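Local coordinates for protein endo-1,3-beta-glucanase (Streptomyces sioyaensis, PDB 3DGT) that probably hydrolyses internal 1,3-beta-glucosidic bonds of 1,3-beta-glucans, this chain being the glycoside hydrolase family 16 catalytic domain of a longer enzyme, at residues 173-178 / 214-219; 179-184 / 208-213. All blocks are in the same frame, centred on the assembly; numbering follows the deposited sequence.

Interaction 1: 173-178 / 214-219; sequences SGIGNS and TYQTVT. Unlike the reference sequence in segment 173-178: S178 (reference Leu).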
# COMPACT_ATOMS: atom_id res chain seq x y z
N SER A 173 -15.40 4.73 1.68
CA SER A 173 -14.59 4.92 2.87
C SER A 173 -13.90 3.62 3.28
O SER A 173 -12.74 3.64 3.69
CB SER A 173 -15.41 5.48 4.02
OG SER A 173 -15.94 6.74 3.67
N GLY A 174 -14.60 2.49 3.15
CA GLY A 174 -14.07 1.21 3.63
C GLY A 174 -14.14 1.14 5.14
O GLY A 174 -14.62 2.08 5.80
N ILE A 175 -13.67 0.03 5.70
CA ILE A 175 -13.61 -0.15 7.14
C ILE A 175 -12.18 0.21 7.55
O ILE A 175 -11.26 -0.59 7.38
CB ILE A 175 -13.97 -1.60 7.56
CG1 ILE A 175 -15.34 -1.99 7.00
CG2 ILE A 175 -13.93 -1.75 9.10
CD1 ILE A 175 -15.70 -3.47 7.19
N GLY A 176 -12.01 1.43 8.06
CA GLY A 176 -10.68 1.96 8.30
C GLY A 176 -10.55 2.98 9.41
O GLY A 176 -11.54 3.42 10.01
N ASN A 177 -9.30 3.34 9.69
CA ASN A 177 -8.97 4.26 10.77
C ASN A 177 -7.68 4.97 10.42
O ASN A 177 -6.95 4.54 9.52
CB ASN A 177 -8.80 3.46 12.07
CG ASN A 177 -8.80 4.32 13.33
OD1 ASN A 177 -8.34 3.87 14.38
ND2 ASN A 177 -9.31 5.54 13.24
N SER A 178 -7.39 6.05 11.12
CA SER A 178 -6.11 6.73 11.00
C SER A 178 -5.56 6.95 12.40
O SER A 178 -6.32 7.00 13.38
CB SER A 178 -6.26 8.06 10.27
OG SER A 178 -7.21 8.88 10.94
N THR A 214 -1.72 -1.77 17.32
CA THR A 214 -2.90 -2.01 16.51
C THR A 214 -3.89 -0.86 16.57
O THR A 214 -4.28 -0.43 17.67
CB THR A 214 -3.57 -3.34 16.91
OG1 THR A 214 -2.65 -4.41 16.69
CG2 THR A 214 -4.85 -3.58 16.10
N TYR A 215 -4.29 -0.34 15.41
CA TYR A 215 -5.25 0.77 15.36
C TYR A 215 -6.55 0.50 14.61
O TYR A 215 -7.52 1.22 14.82
CB TYR A 215 -4.60 2.10 14.91
CG TYR A 215 -4.00 2.15 13.52
CD1 TYR A 215 -2.77 1.55 13.24
CD2 TYR A 215 -4.62 2.86 12.49
CE1 TYR A 215 -2.22 1.62 11.97
CE2 TYR A 215 -4.07 2.95 11.23
CZ TYR A 215 -2.86 2.33 10.98
OH TYR A 215 -2.29 2.40 9.72
N GLN A 216 -6.57 -0.53 13.78
CA GLN A 216 -7.79 -0.96 13.11
C GLN A 216 -7.88 -2.47 13.08
O GLN A 216 -6.91 -3.15 12.73
CB GLN A 216 -7.86 -0.40 11.68
CG GLN A 216 -9.09 -0.88 10.89
CD GLN A 216 -10.41 -0.31 11.42
OE1 GLN A 216 -10.53 0.90 11.62
NE2 GLN A 216 -11.39 -1.18 11.65
N THR A 217 -9.04 -2.98 13.48
CA THR A 217 -9.34 -4.39 13.35
C THR A 217 -10.63 -4.55 12.56
O THR A 217 -11.58 -3.77 12.73
CB THR A 217 -9.47 -5.09 14.72
OG1 THR A 217 -8.37 -4.73 15.57
CG2 THR A 217 -9.49 -6.61 14.57
N VAL A 218 -10.64 -5.55 11.69
CA VAL A 218 -11.82 -5.89 10.90
C VAL A 218 -12.10 -7.35 11.20
O VAL A 218 -11.19 -8.17 11.22
CB VAL A 218 -11.57 -5.67 9.38
CG1 VAL A 218 -12.84 -5.94 8.57
CG2 VAL A 218 -11.06 -4.25 9.11
N THR A 219 -13.36 -7.69 11.46
CA THR A 219 -13.73 -9.10 11.68
C THR A 219 -14.74 -9.56 10.66
O THR A 219 -15.52 -8.77 10.13
CB THR A 219 -14.26 -9.35 13.10
OG1 THR A 219 -15.44 -8.57 13.31
CG2 THR A 219 -13.24 -8.98 14.16
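Apolar contact is made where I175 meets V218: I175 CG2 lies 3.8 Å from V218 CG2, and I175 CD1 4.0 Å from V218 CG1, so both branches of the isoleucine rest on the two valine methyls. The amide of Q216 makes mainly van der Waals contacts across the gap. Its CG is anti to the backbone N (chi1 176°), and the chain then bends at chi2 and lays the amide against the 175-178 backbone. Q216 OE1 approaches G176 C to 3.0 Å and N177 CB to 3.1 Å. Q216 NE2 comes within 3.6 Å of I175 CG2, the two side chains crossing at about a right angle. As a polar detail, this NE2 gives a weak hydrogen bond to T217 O (2.8 Å) on its own strand, which may help to fix the rotation of the amide. The aromatic contact is made by the edge of Y215: N177 O lies in the ring plane, 3.7 Å from Y215 CE2, while Y215 OH is hydrogen-bonded to T155 OG1. Y215 and Q216 can both point toward 173-178 because they form a classic beta bulge opposite F208. The strands run antiparallel (175°), yet each bonds through its backbone to another neighbour, 175-178 to strand 155-160 and 214-219 to strand 205-210. Side chains thus bridge two unpaired strands, consistent with the curved beta-sandwich (jelly roll) of family 16 glycoside hydrolases.

Interaction 2: 179-184 / 208-213; sequences TACPNT and FSVDGV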
# COMPACT_ATOMS: atom_id res chain seq x y z
N THR A 179 -4.24 7.07 12.49
CA THR A 179 -3.58 7.40 13.75
C THR A 179 -2.22 8.02 13.46
O THR A 179 -1.63 7.75 12.41
CB THR A 179 -3.45 6.14 14.65
OG1 THR A 179 -3.20 6.52 16.01
CG2 THR A 179 -2.34 5.22 14.16
N ALA A 180 -1.72 8.85 14.37
CA ALA A 180 -0.39 9.42 14.25
C ALA A 180 0.67 8.33 14.36
O ALA A 180 0.47 7.32 15.06
CB ALA A 180 -0.17 10.48 15.32
N CYS A 181 1.81 8.51 13.69
CA CYS A 181 2.90 7.57 13.90
C CYS A 181 3.41 7.72 15.33
O CYS A 181 3.58 8.84 15.82
CB CYS A 181 4.02 7.78 12.90
SG CYS A 181 3.65 7.09 11.28
N PRO A 182 3.62 6.59 16.02
CA PRO A 182 4.24 6.66 17.34
C PRO A 182 5.65 7.27 17.33
O PRO A 182 6.43 7.05 16.39
CB PRO A 182 4.31 5.19 17.77
CG PRO A 182 3.22 4.52 17.00
CD PRO A 182 3.24 5.21 15.67
N ASN A 183 5.92 8.07 18.37
CA ASN A 183 7.25 8.62 18.71
C ASN A 183 7.75 9.74 17.83
O ASN A 183 8.17 10.79 18.34
CB ASN A 183 8.31 7.53 18.76
CG ASN A 183 8.01 6.46 19.77
OD1 ASN A 183 7.86 6.75 20.96
ND2 ASN A 183 7.92 5.22 19.30
N THR A 184 7.76 9.50 16.53
CA THR A 184 8.27 10.47 15.55
C THR A 184 7.23 10.54 14.43
O THR A 184 6.41 9.63 14.28
CB THR A 184 9.63 10.03 14.96
OG1 THR A 184 9.50 8.76 14.32
CG2 THR A 184 10.70 9.94 16.05
N PHE A 208 -4.61 -4.16 11.60
CA PHE A 208 -3.61 -3.24 11.07
C PHE A 208 -2.90 -2.52 12.19
O PHE A 208 -3.55 -2.03 13.13
CB PHE A 208 -4.26 -2.19 10.17
CG PHE A 208 -4.97 -2.76 8.97
CD1 PHE A 208 -4.27 -3.03 7.79
CD2 PHE A 208 -6.34 -2.98 8.99
CE1 PHE A 208 -4.94 -3.53 6.68
CE2 PHE A 208 -7.01 -3.47 7.87
CZ PHE A 208 -6.31 -3.75 6.72
N SER A 209 -1.57 -2.47 12.09
CA SER A 209 -0.74 -1.83 13.11
C SER A 209 0.33 -0.92 12.52
O SER A 209 0.71 -1.07 11.35
CB SER A 209 -0.11 -2.87 14.02
OG SER A 209 0.64 -3.82 13.28
N VAL A 210 0.80 0.01 13.34
CA VAL A 210 1.96 0.82 13.03
C VAL A 210 2.92 0.73 14.21
O VAL A 210 2.52 0.88 15.36
CB VAL A 210 1.59 2.30 12.69
CG1 VAL A 210 0.82 2.97 13.84
CG2 VAL A 210 2.86 3.11 12.35
N ASP A 211 4.18 0.44 13.91
CA ASP A 211 5.22 0.24 14.93
C ASP A 211 4.74 -0.70 16.04
O ASP A 211 5.00 -0.47 17.23
CB ASP A 211 5.66 1.59 15.52
CG ASP A 211 6.27 2.51 14.48
OD1 ASP A 211 6.85 2.02 13.49
OD2 ASP A 211 6.17 3.73 14.68
N GLY A 212 4.05 -1.75 15.63
CA GLY A 212 3.59 -2.77 16.57
C GLY A 212 2.32 -2.44 17.35
O GLY A 212 1.92 -3.23 18.21
N VAL A 213 1.68 -1.31 17.04
CA VAL A 213 0.49 -0.86 17.78
C VAL A 213 -0.75 -0.96 16.90
O VAL A 213 -0.84 -0.30 15.87
CB VAL A 213 0.66 0.57 18.32
CG1 VAL A 213 -0.48 0.89 19.30
CG2 VAL A 213 2.01 0.73 19.03
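P182 and V210 reach toward each other tip to tip, the proline coming from the loop after strand 175-179 and the valine opening the type I' turn V210-V213 of a beta hairpin. The turn is closed by paired backbone hydrogen bonds between V210 and V213. Packing is dense round V210: its CG1 lies 3.8 Å from P182 CD and 3.9 Å from T179 CG2, and a chi1 of 57° places CG1 between the backbone N and the carbonyl carbon, facing the loop. V210 CG2 reaches C181 SG at 4.2 Å, so the valine also touches the disulfide that C181 forms with C186. P182 O takes T184 N within the loop and H191 NE2 of strand 191-198, the second tying the loop to that strand. Toward the exposed side the contact thins out, and V213 CG2 comes no nearer to P182 CG than 4.5 Å. Without CG and CD, an alanine here would probably leave a gap beside both V210 methyls and D211 OD2 and let this part of the loop shift against the turn. The two oxygens of D211 part company: OD1 takes the N-H of T192 on strand 191-198, while OD2 lies 3.4 Å from P182 CD.

How the interactions relate
Interactions 1 and 2 continue one another along the same pair of chain runs: 173-178 leads straight into 179-184, and 208-213 into 214-219, with their centres 13 Å apart. The hairpin ties them together, Y215 N probably bonding to F208 O (2.9 Å) and F208 N to Q216 O (2.8 Å). Side chains join them too, since Y215 CG packs on T179 CG2 at 3.5 Å. Interaction 1 is remote from the metal site. Interaction 2 comes closer to the magnesium ion site of D16, G66 and D269: the side chain of D211, which is not among the ligands, is about 11 Å from that of D269.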